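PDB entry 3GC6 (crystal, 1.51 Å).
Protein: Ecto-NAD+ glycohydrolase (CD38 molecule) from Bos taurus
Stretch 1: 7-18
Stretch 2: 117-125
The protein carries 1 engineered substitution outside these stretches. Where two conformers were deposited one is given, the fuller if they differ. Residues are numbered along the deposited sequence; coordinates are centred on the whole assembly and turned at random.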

# COMPACT_ATOMS: atom_id res chain seq x y z
N GLY A 7 12.12 -27.26 -28.74
CA GLY A 7 12.72 -26.37 -27.72
C GLY A 7 11.91 -25.13 -27.30
O GLY A 7 10.69 -25.07 -27.49
N LEU A 8 12.59 -24.14 -26.72
CA LEU A 8 11.90 -22.95 -26.16
C LEU A 8 11.20 -22.08 -27.20
O LEU A 8 10.29 -21.30 -26.87
CB LEU A 8 12.88 -22.09 -25.36
CG LEU A 8 13.46 -22.82 -24.16
CD1 LEU A 8 14.48 -21.94 -23.48
CD2 LEU A 8 12.35 -23.17 -23.17
N ASN A 9 11.62 -22.20 -28.45
CA ASN A 9 11.05 -21.39 -29.50
C ASN A 9 9.94 -22.10 -30.27
O ASN A 9 9.57 -21.66 -31.35
CB ASN A 9 12.14 -20.91 -30.48
CG ASN A 9 11.67 -19.79 -31.38
OD1 ASN A 9 10.90 -18.91 -30.95
ND2 ASN A 9 12.14 -19.79 -32.64
N ARG A 10 9.40 -23.19 -29.71
CA ARG A 10 8.43 -24.01 -30.42
C ARG A 10 7.04 -23.40 -30.59
O ARG A 10 6.25 -23.87 -31.42
CB ARG A 10 8.30 -25.38 -29.74
CG ARG A 10 7.66 -25.35 -28.37
CD ARG A 10 7.80 -26.69 -27.66
NE ARG A 10 7.20 -26.73 -26.33
CZ ARG A 10 7.80 -26.31 -25.21
NH1 ARG A 10 9.04 -25.81 -25.25
NH2 ARG A 10 7.18 -26.40 -24.04
N TRP A 11 6.73 -22.38 -29.79
CA TRP A 11 5.41 -21.80 -29.84
C TRP A 11 5.26 -20.75 -30.94
O TRP A 11 6.25 -20.20 -31.43
CB TRP A 11 5.08 -21.17 -28.49
CG TRP A 11 5.21 -22.11 -27.33
CD1 TRP A 11 6.09 -22.01 -26.28
CD2 TRP A 11 4.43 -23.29 -27.09
NE1 TRP A 11 5.89 -23.05 -25.39
CE2 TRP A 11 4.89 -23.86 -25.88
CE3 TRP A 11 3.38 -23.92 -27.78
CZ2 TRP A 11 4.34 -25.03 -25.34
CZ3 TRP A 11 2.84 -25.08 -27.25
CH2 TRP A 11 3.32 -25.63 -26.04
N HIS A 12 4.02 -20.45 -31.29
CA HIS A 12 3.72 -19.46 -32.34
C HIS A 12 3.50 -18.03 -31.82
O HIS A 12 3.43 -17.08 -32.61
CB HIS A 12 2.48 -19.90 -33.13
CG HIS A 12 2.69 -21.14 -33.93
ND1 HIS A 12 2.59 -22.40 -33.38
CD2 HIS A 12 3.02 -21.32 -35.23
CE1 HIS A 12 2.84 -23.31 -34.31
NE2 HIS A 12 3.10 -22.68 -35.45
N GLY A 13 3.37 -17.87 -30.51
CA GLY A 13 3.17 -16.54 -29.97
C GLY A 13 4.46 -15.90 -29.48
O GLY A 13 5.48 -16.56 -29.29
N ALA A 14 4.43 -14.59 -29.29
CA ALA A 14 5.59 -13.90 -28.80
C ALA A 14 5.99 -14.37 -27.38
O ALA A 14 5.14 -14.78 -26.56
CB ALA A 14 5.33 -12.39 -28.79
N GLY A 15 7.28 -14.32 -27.10
CA GLY A 15 7.78 -14.71 -25.81
C GLY A 15 7.38 -13.81 -24.66
O GLY A 15 6.84 -12.72 -24.85
N SER A 16 7.63 -14.30 -23.45
CA SER A 16 7.33 -13.53 -22.24
C SER A 16 8.00 -12.16 -22.25
O SER A 16 9.12 -11.99 -22.77
CB SER A 16 7.79 -14.27 -20.98
OG SER A 16 7.16 -15.53 -20.86
N THR A 17 7.31 -11.19 -21.69
CA THR A 17 7.88 -9.85 -21.50
C THR A 17 9.17 -9.97 -20.68
O THR A 17 9.19 -10.59 -19.63
CB THR A 17 6.90 -8.97 -20.75
OG1 THR A 17 5.66 -8.93 -21.48
CG2 THR A 17 7.46 -7.54 -20.65
N ALA A 18 10.25 -9.35 -21.16
CA ALA A 18 11.50 -9.38 -20.42
C ALA A 18 11.32 -8.70 -19.06
O ALA A 18 10.61 -7.69 -18.96
CB ALA A 18 12.64 -8.69 -21.22
N GLY A 117 -1.01 -5.57 -21.10
CA GLY A 117 0.05 -5.43 -22.10
C GLY A 117 1.21 -6.40 -21.97
O GLY A 117 2.10 -6.41 -22.84
N LEU A 118 1.22 -7.22 -20.92
CA LEU A 118 2.32 -8.17 -20.73
C LEU A 118 2.03 -9.54 -21.35
O LEU A 118 0.87 -9.89 -21.65
CB LEU A 118 2.66 -8.36 -19.26
CG LEU A 118 2.84 -7.07 -18.45
CD1 LEU A 118 3.31 -7.37 -17.02
CD2 LEU A 118 3.85 -6.15 -19.16
N ARG A 119 3.11 -10.31 -21.52
CA ARG A 119 3.06 -11.69 -21.98
C ARG A 119 3.81 -12.54 -20.97
O ARG A 119 4.79 -12.08 -20.38
CB ARG A 119 3.75 -11.81 -23.35
CG ARG A 119 3.15 -10.91 -24.42
CD ARG A 119 1.71 -11.29 -24.66
NE ARG A 119 1.06 -10.52 -25.71
CZ ARG A 119 1.10 -10.84 -27.00
NH1 ARG A 119 1.77 -11.92 -27.40
NH2 ARG A 119 0.46 -10.09 -27.89
N TRP A 120 3.35 -13.76 -20.75
CA TRP A 120 4.11 -14.66 -19.91
C TRP A 120 3.74 -16.09 -20.15
O TRP A 120 2.62 -16.42 -20.55
CB TRP A 120 3.90 -14.32 -18.44
CG TRP A 120 2.44 -14.49 -17.95
CD1 TRP A 120 1.90 -15.60 -17.37
CD2 TRP A 120 1.39 -13.52 -18.01
NE1 TRP A 120 0.56 -15.38 -17.04
CE2 TRP A 120 0.23 -14.10 -17.43
CE3 TRP A 120 1.31 -12.21 -18.51
CZ2 TRP A 120 -0.97 -13.43 -17.33
CZ3 TRP A 120 0.11 -11.53 -18.39
CH2 TRP A 120 -1.01 -12.14 -17.80
N CYS A 121 4.74 -16.93 -19.93
CA CYS A 121 4.55 -18.38 -19.92
C CYS A 121 5.81 -18.99 -19.30
O CYS A 121 6.86 -18.34 -19.25
CB CYS A 121 4.28 -18.93 -21.33
SG CYS A 121 5.68 -18.81 -22.53
N GLY A 122 5.68 -20.24 -18.85
CA GLY A 122 6.82 -20.96 -18.29
C GLY A 122 7.18 -22.17 -19.13
O GLY A 122 6.70 -22.34 -20.25
N GLU A 123 8.00 -23.04 -18.55
CA GLU A 123 8.53 -24.19 -19.27
C GLU A 123 8.69 -25.28 -18.21
O GLU A 123 9.22 -25.02 -17.15
CB GLU A 123 9.88 -23.80 -19.88
CG GLU A 123 10.72 -24.97 -20.39
CD GLU A 123 10.30 -25.49 -21.74
OE1 GLU A 123 9.25 -25.08 -22.30
OE2 GLU A 123 11.04 -26.35 -22.26
N PRO A 124 8.21 -26.50 -18.48
CA PRO A 124 8.35 -27.55 -17.45
C PRO A 124 9.83 -27.79 -17.13
O PRO A 124 10.68 -27.76 -18.02
CB PRO A 124 7.71 -28.77 -18.11
CG PRO A 124 6.70 -28.18 -19.07
CD PRO A 124 7.38 -26.93 -19.61
N GLY A 125 10.15 -27.93 -15.85
CA GLY A 125 11.54 -28.14 -15.41
C GLY A 125 12.40 -26.89 -15.32
O GLY A 125 13.63 -26.96 -15.05
O HOH W 1 7.53 -22.96 -22.82
O HOH W 2 2.62 -14.34 -26.15
O HOH W 3 2.18 -13.20 -30.08

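Neither stretch offers a long regular element to the other, so the contact rests on a few backbone groups, two of them met by hydroxyls, together with a salt bridge and waters. The two stretches come closest at Ser16 and Trp120, whose CA atoms lie 4.1 Å apart; toward Leu8 and Glu123 the CA separation widens to 7.8 Å, and side chains and water span the gap. At the close end, Thr17 N donates to Arg119 O at 3.0 Å. The same threonine returns the bond through its side chain: Arg119 N donates to Thr17 OG1 at 2.9 Å, so one residue serves both polar groups of the arginine backbone. Two residues along, Cys121 N donates to Ser16 OG at 2.9 Å. For the N-H groups of Arg119 and Cys121, hydroxyls thus stand in for the carbonyls that a paired strand would supply.

At the wide end, a type I turn runs from Gly7 to Arg10, and Arg10 NH1 reaches back to Gly7 O at 2.9 Å, while NH1 and NH2 of Arg10 each lie 3.0 Å from Glu123 OE1, a salt bridge made at the guanidinium edge. Leu8 CD2 packs 3.4 Å from Glu123 CD. One water joins Trp11 NE1 to Gly122 O and Glu123 OE1. Two others link Arg119 NH1 to the backbone N and O of Ala14.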